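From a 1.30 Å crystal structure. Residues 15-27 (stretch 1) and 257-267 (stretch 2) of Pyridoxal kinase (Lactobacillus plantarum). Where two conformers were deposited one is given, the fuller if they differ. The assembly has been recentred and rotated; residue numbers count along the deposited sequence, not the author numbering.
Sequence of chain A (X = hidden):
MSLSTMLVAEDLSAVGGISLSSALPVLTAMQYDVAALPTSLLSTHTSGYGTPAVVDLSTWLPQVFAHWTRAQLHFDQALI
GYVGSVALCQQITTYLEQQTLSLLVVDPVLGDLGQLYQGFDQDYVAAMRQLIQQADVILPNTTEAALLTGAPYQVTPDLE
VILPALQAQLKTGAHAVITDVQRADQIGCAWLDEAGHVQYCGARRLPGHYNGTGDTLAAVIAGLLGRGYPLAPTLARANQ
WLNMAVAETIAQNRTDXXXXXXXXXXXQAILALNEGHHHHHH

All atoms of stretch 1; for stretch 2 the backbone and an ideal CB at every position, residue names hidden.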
ATOM      1  N   VAL A  15       5.470 -12.990 -12.676  1.00  5.35           N
ATOM      2  CA  VAL A  15       4.351 -13.881 -12.409  1.00  5.45           C
ATOM      3  C   VAL A  15       3.826 -13.640 -11.002  1.00  5.57           C
ATOM      4  O   VAL A  15       4.590 -13.541 -10.038  1.00  5.96           O
ATOM      5  CB  VAL A  15       4.786 -15.354 -12.548  1.00  5.70           C
ATOM      6  CG1 VAL A  15       3.762 -16.305 -11.941  1.00  6.93           C
ATOM      7  CG2 VAL A  15       5.024 -15.692 -14.011  1.00  6.58           C
ATOM      8  N   GLY A  16       2.507 -13.545 -10.881  1.00  6.38           N
ATOM      9  CA  GLY A  16       1.884 -13.559  -9.573  1.00  7.31           C
ATOM     10  C   GLY A  16       0.693 -12.645  -9.395  1.00  7.46           C
ATOM     11  O   GLY A  16      -0.072 -12.837  -8.455  1.00  7.42           O
ATOM     12  N   GLY A  17       0.559 -11.647 -10.265  1.00  7.37           N
ATOM     13  CA  GLY A  17      -0.575 -10.709 -10.210  1.00  8.09           C
ATOM     14  C   GLY A  17      -0.754  -9.922  -8.921  1.00  8.33           C
ATOM     15  O   GLY A  17      -1.870  -9.775  -8.409  1.00  9.51           O
ATOM     16  N   ILE A  18       0.343  -9.424  -8.379  1.00  7.50           N
ATOM     17  CA  ILE A  18       0.288  -8.572  -7.198  1.00  7.80           C
ATOM     18  C   ILE A  18       1.060  -7.281  -7.469  1.00  6.60           C
ATOM     19  O   ILE A  18       1.485  -7.035  -8.598  1.00  6.02           O
ATOM     20  CB  ILE A  18       0.793  -9.307  -5.914  1.00  7.77           C
ATOM     21  CG1 ILE A  18       2.283  -9.670  -6.010  1.00  8.95           C
ATOM     22  CG2 ILE A  18      -0.047 -10.562  -5.622  1.00  9.22           C
ATOM     23  CD1 ILE A  18       2.935  -9.997  -4.659  1.00  9.90           C
ATOM     24  N   SER A  19       1.182  -6.455  -6.438  1.00  6.10           N
ATOM     25  CA  SER A  19       2.055  -5.273  -6.434  1.00  6.00           C
ATOM     26  C   SER A  19       1.982  -4.457  -7.735  1.00  5.75           C
ATOM     27  O   SER A  19       0.891  -4.073  -8.155  1.00  5.19           O
ATOM     28  CB  SER A  19       3.478  -5.654  -5.995  1.00  6.18           C
ATOM     29  OG  SER A  19       4.024  -6.681  -6.798  1.00  7.73           O
ATOM     30  N   LEU A  20       3.111  -4.185  -8.389  1.00  5.98           N
ATOM     31  CA  LEU A  20       3.098  -3.284  -9.532  1.00  6.86           C
ATOM     32  C   LEU A  20       2.250  -3.802 -10.683  1.00  6.65           C
ATOM     33  O   LEU A  20       1.612  -3.027 -11.394  1.00  6.77           O
ATOM     34  CB  LEU A  20       4.518  -3.006 -10.003  1.00  7.87           C
ATOM     35  CG  LEU A  20       4.789  -1.709 -10.757  1.00  9.33           C
ATOM     36  CD1 LEU A  20       4.256  -0.479 -10.020  1.00  8.70           C
ATOM     37  CD2 LEU A  20       6.294  -1.595 -10.950  1.00  9.51           C
ATOM     38  N   SER A  21       2.225  -5.127 -10.867  1.00  6.77           N
ATOM     39  CA  SER A  21       1.410  -5.727 -11.930  1.00  7.90           C
ATOM     40  C   SER A  21      -0.089  -5.471 -11.752  1.00  7.72           C
ATOM     41  O   SER A  21      -0.839  -5.484 -12.731  1.00  8.37           O
ATOM     42  CB  SER A  21       1.662  -7.229 -12.039  1.00  8.21           C
ATOM     43  OG  SER A  21       0.910  -7.949 -11.092  1.00 10.50           O
ATOM     44  N   SER A  22      -0.533  -5.259 -10.519  0.50  7.47           N
ATOM     45  CA  SER A  22      -1.935  -4.921 -10.295  0.50  7.79           C
ATOM     46  C   SER A  22      -2.150  -3.416 -10.139  0.50  7.54           C
ATOM     47  O   SER A  22      -3.186  -2.898 -10.550  0.50  7.61           O
ATOM     48  CB  SER A  22      -2.522  -5.702  -9.122  0.50  8.32           C
ATOM     49  OG  SER A  22      -1.783  -5.470  -7.946  0.50  9.05           O
ATOM     50  N   ALA A  23      -1.171  -2.704  -9.577  1.00  7.03           N
ATOM     51  CA  ALA A  23      -1.291  -1.256  -9.452  1.00  7.20           C
ATOM     52  C   ALA A  23      -1.336  -0.567 -10.814  1.00  7.40           C
ATOM     53  O   ALA A  23      -2.082   0.397 -10.992  1.00  7.61           O
ATOM     54  CB  ALA A  23      -0.168  -0.698  -8.606  1.00  7.87           C
ATOM     55  N   LEU A  24      -0.548  -1.050 -11.772  1.00  7.36           N
ATOM     56  CA  LEU A  24      -0.518  -0.438 -13.097  1.00  8.16           C
ATOM     57  C   LEU A  24      -1.887  -0.422 -13.777  1.00  7.60           C
ATOM     58  O   LEU A  24      -2.355   0.646 -14.183  1.00  7.68           O
ATOM     59  CB  LEU A  24       0.547  -1.083 -13.998  1.00  9.22           C
ATOM     60  CG  LEU A  24       1.762  -0.219 -14.323  1.00  9.82           C
ATOM     61  CD1 LEU A  24       2.832  -1.066 -14.983  1.00 10.67           C
ATOM     62  CD2 LEU A  24       1.385   0.974 -15.212  1.00  9.66           C
ATOM     63  N   PRO A  25      -2.527  -1.595 -13.942  1.00  7.43           N
ATOM     64  CA  PRO A  25      -3.869  -1.586 -14.530  1.00  7.31           C
ATOM     65  C   PRO A  25      -4.877  -0.731 -13.751  1.00  6.63           C
ATOM     66  O   PRO A  25      -5.630   0.033 -14.358  1.00  6.69           O
ATOM     67  CB  PRO A  25      -4.267  -3.074 -14.519  1.00  7.23           C
ATOM     68  CG  PRO A  25      -2.951  -3.797 -14.581  1.00  8.19           C
ATOM     69  CD  PRO A  25      -2.056  -2.971 -13.706  1.00  8.10           C
ATOM     70  N   VAL A  26      -4.886  -0.837 -12.427  1.00  5.93           N
ATOM     71  CA  VAL A  26      -5.855  -0.115 -11.622  1.00  6.62           C
ATOM     72  C   VAL A  26      -5.704   1.403 -11.775  1.00  5.85           C
ATOM     73  O   VAL A  26      -6.673   2.114 -12.049  1.00  5.67           O
ATOM     74  CB  VAL A  26      -5.759  -0.557 -10.145  1.00  6.54           C
ATOM     75  CG1 VAL A  26      -6.533   0.387  -9.226  1.00  7.03           C
ATOM     76  CG2 VAL A  26      -6.266  -1.989  -9.989  1.00  7.54           C
ATOM     77  N   LEU A  27      -4.484   1.903 -11.616  1.00  5.30           N
ATOM     78  CA  LEU A  27      -4.269   3.339 -11.652  1.00  5.91           C
ATOM     79  C   LEU A  27      -4.360   3.902 -13.069  1.00  5.64           C
ATOM     80  O   LEU A  27      -4.823   5.020 -13.266  1.00  5.94           O
ATOM     81  CB  LEU A  27      -2.966   3.703 -10.942  1.00  5.60           C
ATOM     82  CG  LEU A  27      -3.081   3.532  -9.416  1.00  6.82           C
ATOM     83  CD1 LEU A  27      -1.703   3.405  -8.784  1.00  8.55           C
ATOM     84  CD2 LEU A  27      -3.880   4.663  -8.774  1.00  9.11           C
ATOM     85  N   UNK A 257      -3.917 -21.101  -6.378  1.00 13.00           N
ATOM     86  CA  UNK A 257      -4.207 -20.105  -5.341  1.00 12.89           C
ATOM     87  C   UNK A 257      -3.123 -19.041  -5.152  1.00 11.59           C
ATOM     88  O   UNK A 257      -3.235 -18.197  -4.269  1.00 11.59           O
ATOM     89  CB  UNK A 257      -4.431 -20.822  -4.008  1.00 12.89           C
ATOM     90  N   UNK A 258      -2.081 -19.073  -5.980  1.00  9.67           N
ATOM     91  CA  UNK A 258      -0.981 -18.115  -5.840  1.00  9.09           C
ATOM     92  C   UNK A 258      -1.240 -16.777  -6.530  1.00  8.42           C
ATOM     93  O   UNK A 258      -0.771 -15.741  -6.058  1.00  8.16           O
ATOM     94  CB  UNK A 258       0.304 -18.728  -6.401  1.00  9.09           C
ATOM     95  N   UNK A 259      -1.980 -16.794  -7.637  1.00  7.88           N
ATOM     96  CA  UNK A 259      -2.263 -15.569  -8.373  1.00  8.51           C
ATOM     97  C   UNK A 259      -3.010 -14.565  -7.504  1.00  7.63           C
ATOM     98  O   UNK A 259      -3.900 -14.936  -6.746  1.00  7.29           O
ATOM     99  CB  UNK A 259      -3.073 -15.881  -9.633  1.00  8.51           C
ATOM    100  N   UNK A 260      -2.648 -13.296  -7.623  1.00  7.50           N
ATOM    101  CA  UNK A 260      -3.307 -12.254  -6.873  1.00  7.24           C
ATOM    102  C   UNK A 260      -4.769 -12.049  -7.237  1.00  6.80           C
ATOM    103  O   UNK A 260      -5.285 -12.601  -8.218  1.00  6.87           O
ATOM    104  CB  UNK A 260      -2.549 -10.939  -7.067  1.00  7.24           C
ATOM    105  N   UNK A 261      -5.428 -11.223  -6.425  1.00  6.48           N
ATOM    106  CA  UNK A 261      -6.864 -10.966  -6.544  1.00  7.51           C
ATOM    107  C   UNK A 261      -7.277 -10.537  -7.958  1.00  6.70           C
ATOM    108  O   UNK A 261      -6.551  -9.800  -8.641  1.00  6.70           O
ATOM    109  CB  UNK A 261      -7.278  -9.888  -5.541  1.00  7.51           C
ATOM    110  N   UNK A 262      -8.431 -11.033  -8.399  1.00  6.45           N
ATOM    111  CA  UNK A 262      -9.029 -10.655  -9.670  1.00  6.13           C
ATOM    112  C   UNK A 262      -9.274  -9.149  -9.747  1.00  5.75           C
ATOM    113  O   UNK A 262      -9.665  -8.510  -8.764  1.00  5.63           O
ATOM    114  CB  UNK A 262     -10.341 -11.413  -9.881  1.00  6.13           C
ATOM    115  N   UNK A 263      -9.081  -8.614 -10.950  1.00  5.33           N
ATOM    116  CA  UNK A 263      -9.202  -7.177 -11.185  1.00  5.45           C
ATOM    117  C   UNK A 263     -10.349  -6.766 -12.104  1.00  5.37           C
ATOM    118  O   UNK A 263     -10.651  -5.584 -12.195  1.00  5.86           O
ATOM    119  CB  UNK A 263      -7.890  -6.656 -11.775  1.00  5.45           C
ATOM    120  N   UNK A 264     -11.007  -7.722 -12.760  1.00  5.38           N
ATOM    121  CA  UNK A 264     -12.013  -7.393 -13.771  1.00  6.21           C
ATOM    122  C   UNK A 264     -13.184  -6.580 -13.252  1.00  5.68           C
ATOM    123  O   UNK A 264     -13.525  -5.538 -13.812  1.00  5.89           O
ATOM    124  CB  UNK A 264     -12.548  -8.684 -14.395  1.00  6.21           C
ATOM    125  N   UNK A 265     -13.824  -7.050 -12.185  1.00  5.60           N
ATOM    126  CA  UNK A 265     -14.968  -6.330 -11.621  1.00  5.93           C
ATOM    127  C   UNK A 265     -14.530  -4.965 -11.100  1.00  5.57           C
ATOM    128  O   UNK A 265     -15.250  -3.978 -11.230  1.00  5.97           O
ATOM    129  CB  UNK A 265     -15.618  -7.142 -10.499  1.00  5.93           C
ATOM    130  N   UNK A 266     -13.321  -4.913 -10.545  1.00  6.06           N
ATOM    131  CA  UNK A 266     -12.748  -3.657 -10.076  1.00  6.43           C
ATOM    132  C   UNK A 266     -12.551  -2.647 -11.215  1.00  6.10           C
ATOM    133  O   UNK A 266     -12.935  -1.476 -11.112  1.00  6.45           O
ATOM    134  CB  UNK A 266     -11.411  -3.925  -9.382  1.00  6.43           C
ATOM    135  N   UNK A 267     -11.969  -3.108 -12.318  1.00  6.46           N
ATOM    136  CA  UNK A 267     -11.784  -2.229 -13.475  1.00  7.14           C
ATOM    137  C   UNK A 267     -13.123  -1.705 -14.000  1.00  7.83           C
ATOM    138  O   UNK A 267     -13.239  -0.532 -14.366  1.00  7.75           O
ATOM    139  CB  UNK A 267     -11.041  -2.971 -14.588  1.00  7.14           C
TER

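Position 257 lies beyond the reach of stretch 1, so nothing here constrains it and almost any residue would suit; it is Asp257, making no contact. At 258 the CA-to-CB bond points sideways and the ideal CB has nothing of stretch 1 within 5.5 Å. A long or polar side chain could run off freely, and Arg258 does, its guanidinium bonded outside the two stretches.

At 259 the backbones run close, the CA lying 4.8 Å from the CA of Gly16. The CB points sideways, 4.4 Å from Gly16 O, and the CA approaches that same oxygen. Because the main chain makes the contact, the side chain is loosely specified: polar, charged or small would all serve. The deposited residue is Gln259, with chi1 and chi2 both t; Gln259 CA sits 3.5 Å from Gly16 O in a CA-H...O contact.

Position 260 is the strictest. Its phi and psi of -65° and 171° are open to any L-residue, so the backbone angles do not ask for glycine. The neighbours do: an ideal CB points toward stretch 1 and would lie 1.9 Å from Gly17 O and 2.9 Å from Ile18 CG2, both clashes. Only a residue without a side chain fits, and it is Gly260. The bare CA lets the two loops close up, so that Gly260 N donates a 2.7 Å hydrogen bond to Gly16 O, while Gly260 CA makes a CA-H...O contact of 3.3 Å with Gly17 O and packs 3.9 Å from Ile18 CG2.

At 261 the CB turns sideways and finds nothing of stretch 1 nearby, leaving the choice open from this side; an apolar residue is one of several that would do. It is Val261, whose backbone matters more: waters 1 and 2 each sit within hydrogen-bonding reach of both carbonyl oxygens, water 1 at 2.7 Å from Gly17 O and 2.8 Å from Val261 O, water 2 at 2.9 Å from Gly17 O and 2.7 Å from Val261 O. Position 262 points away, so stretch 1 sets no demand there; it is Ala262.

Position 263 points toward the helix of stretch 1, its ideal CB still 5.3 Å from Val26 CG2. That gap, lined by Ser22 and Val26, calls for a medium or long apolar side chain such as leucine, isoleucine or methionine. Leu263 fills it in the m,t rotamer: its CD1 reaches 3.9 Å from Ser22 CB and its CD2 4.2 Å from Val26 CG2.

Positions 264 and 265 begin a helix and are out of reach; they are Gly264 and Asp265, chosen by nothing in stretch 1.

Position 266 also points toward stretch 1, its ideal CB about 5.5 Å from Val26 CG2, so a medium or long apolar side chain would suit. Leu266 manages it, CD2 packing 3.9 Å from Val26 CG2. At 267 the CB points sideways, yet a flexible apolar side chain could bend back over the Pro25-Val26 backbone. Leu267 does so, bringing CD2 to 3.7 Å from Pro25 O and 4.2 Å from Val26 CA.

Stretch 2, residues 257-267: DRQGVALGDLL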
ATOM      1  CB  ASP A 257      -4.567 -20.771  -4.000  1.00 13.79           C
ATOM      2  CG  ASP A 257      -3.395 -21.485  -3.345  1.00 16.33           C
ATOM      3  OD1 ASP A 257      -2.256 -21.428  -3.857  1.00 16.94           O
ATOM      4  OD2 ASP A 257      -3.627 -22.126  -2.292  1.00 19.16           O
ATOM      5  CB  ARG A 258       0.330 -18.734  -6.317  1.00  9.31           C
ATOM      6  CG  ARG A 258       0.735 -19.953  -5.500  1.00  9.09           C
ATOM      7  CD  ARG A 258       1.854 -20.744  -6.143  1.00  9.77           C
ATOM      8  NE  ARG A 258       1.479 -21.276  -7.441  1.00  9.51           N
ATOM      9  CZ  ARG A 258       2.226 -22.126  -8.136  1.00 10.28           C
ATOM     10  NH1 ARG A 258       3.371 -22.561  -7.628  1.00  9.87           N
ATOM     11  NH2 ARG A 258       1.818 -22.552  -9.323  1.00 11.37           N
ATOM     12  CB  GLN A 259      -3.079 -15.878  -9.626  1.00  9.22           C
ATOM     13  CG  GLN A 259      -3.320 -14.673 -10.527  1.00 10.98           C
ATOM     14  CD  GLN A 259      -4.145 -15.010 -11.744  1.00 11.66           C
ATOM     15  OE1 GLN A 259      -4.064 -16.122 -12.264  1.00 15.03           O
ATOM     16  NE2 GLN A 259      -4.935 -14.048 -12.221  1.00 13.11           N
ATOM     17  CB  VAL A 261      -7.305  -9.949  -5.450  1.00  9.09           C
ATOM     18  CG1 VAL A 261      -6.725  -8.577  -5.688  1.00 10.56           C
ATOM     19  CG2 VAL A 261      -8.780  -9.875  -5.311  1.00 12.28           C
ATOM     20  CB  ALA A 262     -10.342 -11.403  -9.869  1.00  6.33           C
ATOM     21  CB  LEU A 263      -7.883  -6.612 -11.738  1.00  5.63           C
ATOM     22  CG  LEU A 263      -6.657  -6.811 -10.847  1.00  5.56           C
ATOM     23  CD1 LEU A 263      -5.416  -6.343 -11.583  1.00  7.59           C
ATOM     24  CD2 LEU A 263      -6.805  -6.093  -9.500  1.00  7.88           C
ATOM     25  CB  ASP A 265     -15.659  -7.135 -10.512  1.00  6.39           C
ATOM     26  CG  ASP A 265     -16.509  -8.281 -11.047  1.00  6.95           C
ATOM     27  OD1 ASP A 265     -16.687  -8.390 -12.276  1.00  9.36           O
ATOM     28  OD2 ASP A 265     -17.003  -9.078 -10.218  1.00  7.58           O
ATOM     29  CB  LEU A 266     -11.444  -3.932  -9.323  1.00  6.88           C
ATOM     30  CG  LEU A 266     -10.654  -2.721  -8.825  1.00  7.47           C
ATOM     31  CD1 LEU A 266     -11.483  -1.781  -7.947  1.00  9.69           C
ATOM     32  CD2 LEU A 266      -9.411  -3.178  -8.094  1.00  7.25           C
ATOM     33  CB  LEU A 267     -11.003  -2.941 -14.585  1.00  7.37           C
ATOM     34  CG  LEU A 267      -9.546  -3.283 -14.244  1.00  7.44           C
ATOM     35  CD1 LEU A 267      -8.914  -4.049 -15.380  1.00  9.91           C
ATOM     36  CD2 LEU A 267      -8.722  -2.043 -13.933  1.00  9.69           C
TER
HETATM   37  O   HOH W   1      -4.172  -8.602  -7.775  1.00 20.70           O
HETATM   38  O   HOH W   2      -4.270  -9.451 -10.066  1.00 25.48           O
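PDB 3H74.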